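Local coordinates for malonyl-CoA-[acyl-carrier-protein] transacylase (Coxiella burnetii, PDB 3TQE) that probably transfers the malonyl group of malonyl-CoA to the holo acyl carrier protein, yielding malonyl-ACP for fatty acid synthesis and free CoA, at residues 94-99 and 252-257; 232-235 and 240-243. One frame throughout, in Å; residues are numbered along the deposited sequence. Where two conformers were deposited one is given.

Contact 1 of 2, residues 94-99 and 252-257. With GLY (glycine), chain B.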
loop_
_atom_site.group_PDB
_atom_site.type_symbol
_atom_site.label_atom_id
_atom_site.label_comp_id
_atom_site.label_asym_id
_atom_site.label_seq_id
_atom_site.Cartn_x
_atom_site.Cartn_y
_atom_site.Cartn_z
ATOM N N GLY A 94 -0.077 -5.906 1.401
ATOM C CA GLY A 94 0.319 -4.619 0.940
ATOM C C GLY A 94 -0.729 -3.612 1.202
ATOM O O GLY A 94 -1.896 -3.928 1.117
ATOM N N HIS A 95 -0.320 -2.375 1.435
ATOM C CA HIS A 95 -1.290 -1.356 1.759
ATOM C C HIS A 95 -1.686 -0.655 0.465
ATOM O O HIS A 95 -0.895 0.058 -0.127
ATOM C CB HIS A 95 -0.698 -0.441 2.808
ATOM C CG HIS A 95 -1.675 0.497 3.439
ATOM N ND1 HIS A 95 -2.309 1.505 2.741
ATOM C CD2 HIS A 95 -2.093 0.594 4.718
ATOM C CE1 HIS A 95 -3.095 2.175 3.573
ATOM N NE2 HIS A 95 -2.984 1.640 4.779
ATOM N N SER A 96 -2.925 -0.912 0.026
ATOM C CA SER A 96 -3.510 -0.352 -1.221
ATOM C C SER A 96 -2.695 -0.687 -2.482
ATOM O O SER A 96 -2.721 -1.798 -2.958
ATOM C CB SER A 96 -3.826 1.135 -1.040
ATOM O OG SER A 96 -4.586 1.620 -2.150
ATOM N N LEU A 97 -1.941 0.253 -3.014
ATOM C CA LEU A 97 -1.068 -0.038 -4.098
ATOM C C LEU A 97 -0.130 -1.187 -3.740
ATOM O O LEU A 97 0.224 -2.007 -4.594
ATOM C CB LEU A 97 -0.261 1.199 -4.435
ATOM C CG LEU A 97 0.819 1.103 -5.473
ATOM C CD1 LEU A 97 0.268 0.568 -6.817
ATOM C CD2 LEU A 97 1.422 2.464 -5.494
ATOM N N GLY A 98 0.266 -1.274 -2.481
ATOM C CA GLY A 98 1.167 -2.308 -2.064
ATOM C C GLY A 98 0.652 -3.697 -2.305
ATOM O O GLY A 98 1.413 -4.638 -2.409
ATOM N N GLU A 99 -0.657 -3.849 -2.387
ATOM C CA GLU A 99 -1.210 -5.154 -2.640
ATOM C C GLU A 99 -0.779 -5.688 -4.008
ATOM O O GLU A 99 -0.576 -6.882 -4.168
ATOM C CB GLU A 99 -2.725 -5.044 -2.517
ATOM C CG GLU A 99 -3.456 -6.335 -2.673
ATOM C CD GLU A 99 -4.800 -6.273 -1.935
ATOM O OE1 GLU A 99 -4.805 -5.894 -0.726
ATOM O OE2 GLU A 99 -5.827 -6.613 -2.569
ATOM N N ILE A 252 -10.592 -4.964 -7.467
ATOM C CA ILE A 252 -11.512 -3.940 -7.917
ATOM C C ILE A 252 -12.283 -3.387 -6.721
ATOM O O ILE A 252 -12.447 -2.188 -6.571
ATOM C CB ILE A 252 -12.433 -4.486 -9.002
ATOM C CG1 ILE A 252 -11.608 -4.853 -10.251
ATOM C CG2 ILE A 252 -13.536 -3.493 -9.310
ATOM C CD1 ILE A 252 -10.758 -3.726 -10.813
ATOM N N LYS A 253 -12.750 -4.262 -5.845
ATOM C CA LYS A 253 -13.475 -3.814 -4.656
ATOM C C LYS A 253 -12.608 -2.958 -3.749
ATOM O O LYS A 253 -13.103 -2.087 -3.064
ATOM C CB LYS A 253 -14.043 -5.015 -3.908
ATOM C CG LYS A 253 -15.090 -4.664 -2.844
ATOM C CD LYS A 253 -15.667 -5.942 -2.194
ATOM C CE LYS A 253 -16.743 -5.619 -1.168
ATOM N NZ LYS A 253 -17.367 -6.860 -0.583
ATOM N N GLN A 254 -11.308 -3.219 -3.748
ATOM C CA GLN A 254 -10.379 -2.459 -2.942
ATOM C C GLN A 254 -10.517 -0.978 -3.166
ATOM O O GLN A 254 -10.335 -0.211 -2.246
ATOM C CB GLN A 254 -8.944 -2.901 -3.286
ATOM C CG GLN A 254 -7.886 -2.366 -2.378
ATOM C CD GLN A 254 -6.536 -2.275 -3.074
ATOM O OE1 GLN A 254 -6.408 -1.752 -4.172
ATOM N NE2 GLN A 254 -5.523 -2.751 -2.409
ATOM N N LEU A 255 -10.826 -0.583 -4.395
ATOM C CA LEU A 255 -10.853 0.813 -4.782
ATOM C C LEU A 255 -11.951 1.561 -4.066
ATOM O O LEU A 255 -11.836 2.758 -3.864
ATOM C CB LEU A 255 -11.060 0.950 -6.274
ATOM C CG LEU A 255 -9.908 0.424 -7.117
ATOM C CD1 LEU A 255 -10.381 0.203 -8.562
ATOM C CD2 LEU A 255 -8.732 1.356 -7.005
ATOM N N VAL A 256 -13.026 0.867 -3.736
ATOM C CA VAL A 256 -14.224 1.516 -3.211
ATOM C C VAL A 256 -14.538 1.179 -1.770
ATOM O O VAL A 256 -15.556 1.641 -1.241
ATOM C CB VAL A 256 -15.440 1.236 -4.111
ATOM C CG1 VAL A 256 -15.248 1.869 -5.461
ATOM C CG2 VAL A 256 -15.696 -0.278 -4.241
ATOM N N ARG A 257 -13.679 0.396 -1.131
ATOM C CA ARG A 257 -13.899 -0.045 0.222
ATOM C C ARG A 257 -12.667 0.231 1.052
ATOM O O ARG A 257 -11.581 0.387 0.519
ATOM C CB ARG A 257 -14.232 -1.533 0.229
ATOM C CG ARG A 257 -15.593 -1.819 -0.334
ATOM C CD ARG A 257 -16.672 -1.156 0.495
ATOM N NE ARG A 257 -17.209 -2.052 1.510
ATOM C CZ ARG A 257 -18.423 -2.595 1.461
ATOM N NH1 ARG A 257 -19.243 -2.320 0.453
ATOM N NH2 ARG A 257 -18.822 -3.409 2.426
HETATM N N GLY B . -4.663 5.268 -0.622
HETATM C CA GLY B . -3.649 5.140 -1.719
HETATM C C GLY B . -4.160 4.341 -2.905
HETATM O O GLY B . -3.409 3.777 -3.725
HETATM O OXT GLY B . -5.364 4.225 -3.061
#
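S96 meets Q254 at what is probably the nucleophile elbow of the acyltransferase fold. The G94-x-S96-x-G98 turn joins strand 91-94 to helix 97-105. S96 is the predicted nucleophile. Its backbone is strained, with phi 58° and psi -104°. G94 and G98 flank it in the tight turn.

One direct hydrogen bond joins the segments. The amide nitrogen NE2 of Q254 donates to the backbone O of S96 at 3.0 Å. The donor comes from well off the C=O direction and is tilted from the carbonyl plane. E99 N bonds the same oxygen at 3.0 Å, within the helix start, from the other face of that plane. Two donors therefore grip the S96 carbonyl. Q254 gets there with an extended chain, its CG anti to the backbone N. Its OE1 bonds R121, which also bonds S96 OG, so both ends of the amide are held.

The other contact across the segments is between side chains. NE2 of Q254 lies 3.6 Å from CB of E99 and beside the E99 carboxylate, whose plane is turned 46° from that of the amide. The two side chains approach from opposite directions. The carboxylate has its own partners in H234 and N235.

The segments also bear on the predicted catalytic pair. S96 OG is hydrogen-bonded to NE2 of H205, the second predicted active-site residue. The backbone O of Q254 accepts from H205 ND1, which is consistent with this segment helping to orient the histidine.

A bound glycine occupies the pocket at S96 and is hydrogen-bonded to R121 and S204. Its O and OXT each lie 2.9 Å from S96 OG, a modelled approach too tight to be free of doubt.

Contact 2 of 2, residues 232-235 and 240-243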
loop_
_atom_site.group_PDB
_atom_site.type_symbol
_atom_site.label_atom_id
_atom_site.label_comp_id
_atom_site.label_asym_id
_atom_site.label_seq_id
_atom_site.Cartn_x
_atom_site.Cartn_y
_atom_site.Cartn_z
ATOM N N VAL A 232 -1.294 -13.929 0.134
ATOM C CA VAL A 232 -1.397 -12.487 0.154
ATOM C C VAL A 232 -2.734 -12.140 0.787
ATOM O O VAL A 232 -3.785 -12.548 0.282
ATOM C CB VAL A 232 -1.321 -11.908 -1.254
ATOM C CG1 VAL A 232 -1.628 -10.424 -1.200
ATOM C CG2 VAL A 232 0.041 -12.203 -1.877
ATOM N N ILE A 233 -2.707 -11.447 1.911
ATOM C CA ILE A 233 -3.921 -11.085 2.608
ATOM C C ILE A 233 -4.441 -9.797 2.005
ATOM O O ILE A 233 -3.813 -8.754 2.119
ATOM C CB ILE A 233 -3.671 -10.887 4.110
ATOM C CG1 ILE A 233 -3.036 -12.106 4.739
ATOM C CG2 ILE A 233 -4.972 -10.491 4.827
ATOM C CD1 ILE A 233 -3.729 -13.329 4.503
ATOM N N HIS A 234 -5.612 -9.861 1.392
ATOM C CA HIS A 234 -6.186 -8.697 0.727
ATOM C C HIS A 234 -6.786 -7.692 1.684
ATOM O O HIS A 234 -7.375 -8.031 2.690
ATOM C CB HIS A 234 -7.246 -9.154 -0.250
ATOM C CG HIS A 234 -6.684 -9.870 -1.418
ATOM N ND1 HIS A 234 -6.267 -9.208 -2.554
ATOM C CD2 HIS A 234 -6.399 -11.180 -1.610
ATOM C CE1 HIS A 234 -5.781 -10.095 -3.412
ATOM N NE2 HIS A 234 -5.851 -11.296 -2.863
ATOM N N ASN A 235 -6.663 -6.445 1.289
ATOM C CA ASN A 235 -7.122 -5.316 2.073
ATOM C C ASN A 235 -8.601 -5.307 2.306
ATOM O O ASN A 235 -9.058 -4.789 3.324
ATOM C CB ASN A 235 -6.807 -4.016 1.342
ATOM C CG ASN A 235 -5.343 -3.667 1.314
ATOM O OD1 ASN A 235 -4.476 -4.209 2.050
ATOM N ND2 ASN A 235 -5.060 -2.695 0.488
ATOM N N ASP A 240 -6.728 -14.366 2.147
ATOM C CA ASP A 240 -6.028 -14.669 0.933
ATOM C C ASP A 240 -6.955 -15.378 -0.024
ATOM O O ASP A 240 -7.951 -16.004 0.390
ATOM C CB ASP A 240 -4.812 -15.532 1.227
ATOM C CG ASP A 240 -5.148 -16.805 1.895
ATOM O OD1 ASP A 240 -5.898 -16.781 2.907
ATOM O OD2 ASP A 240 -4.631 -17.831 1.428
ATOM N N HIS A 241 -6.624 -15.293 -1.296
ATOM C CA HIS A 241 -7.404 -15.913 -2.353
ATOM C C HIS A 241 -6.499 -16.585 -3.362
ATOM O O HIS A 241 -5.468 -16.058 -3.713
ATOM C CB HIS A 241 -8.215 -14.874 -3.092
ATOM C CG HIS A 241 -9.234 -14.200 -2.245
ATOM N ND1 HIS A 241 -10.230 -14.898 -1.595
ATOM C CD2 HIS A 241 -9.423 -12.896 -1.942
ATOM C CE1 HIS A 241 -10.988 -14.046 -0.924
ATOM N NE2 HIS A 241 -10.520 -12.824 -1.121
ATOM N N ASN A 242 -6.906 -17.740 -3.851
ATOM C CA ASN A 242 -6.124 -18.463 -4.847
ATOM C C ASN A 242 -6.671 -18.349 -6.252
ATOM O O ASN A 242 -5.966 -18.584 -7.231
ATOM C CB ASN A 242 -6.064 -19.931 -4.458
ATOM C CG ASN A 242 -5.310 -20.165 -3.178
ATOM O OD1 ASN A 242 -5.707 -20.996 -2.341
ATOM N ND2 ASN A 242 -4.214 -19.463 -3.013
ATOM N N GLU A 243 -7.950 -18.034 -6.377
ATOM C CA GLU A 243 -8.621 -18.063 -7.655
ATOM C C GLU A 243 -8.513 -16.739 -8.373
ATOM O O GLU A 243 -8.775 -15.717 -7.762
ATOM C CB GLU A 243 -10.088 -18.358 -7.396
ATOM C CG GLU A 243 -10.323 -19.535 -6.486
ATOM C CD GLU A 243 -10.472 -19.219 -4.938
ATOM O OE1 GLU A 243 -9.994 -18.167 -4.314
ATOM O OE2 GLU A 243 -11.073 -20.144 -4.327
HETATM O O HOH W 1 -4.552 -13.593 -2.308
HETATM O O HOH W 2 -2.796 -15.594 -1.724
#
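The loop before helix 244-254 doubles back here, bringing V232, I233 and H234 against D240 and H241. No regular strand forms, and the two sides are bridged by water. Water 1 donates to V232 O at 2.9 Å and accepts from H241 N at 2.9 Å. The same water bonds H234 NE2 at 2.7 Å, which ties the imidazole to both sides of the loop. Water 2 accepts from V232 N at 2.9 Å and gives a weak bond to H241 O.

The direct contacts are a CA-H...O contact and van der Waals touches. CA of D240 points a C-H at V232 O, 3.2 Å away. The H234 and H241 rings meet obliquely, closest at 3.5 Å between their CD2 atoms, with planes 33° apart. H234 turns its ring across the gap with CG anti to the carbonyl carbon (chi1 -70°). Its ND1 is bonded to E99, so both ring nitrogens have partners. H241 NE2 is bound to D237, within the loop between the segments. On the other flank, CD1 of I233 lies 4.1 Å from CB of D240. The loop reversal then leads through the N-cap residue E243 into helix 244-254 of the acyltransferase domain.

Contact 2 is nested in the chain loop that contact 1 closes, and their centres are about 11 Å apart. E99 joins them. Its OE2 lies 2.6 Å from H234 ND1 and its OE1 lies 2.8 Å from N235 N, both probable hydrogen bonds. The carboxylate on the helix after the elbow is thus held by segment 232-235. Helix 244-254 makes a second connection: it starts right after E243 of contact 2 and carries Q254 of contact 1. Contact 1 lines the predicted active site and the glycine pocket. Contact 2 is a second layer, with the H234 side chain about 11 Å from those of S96 and H205.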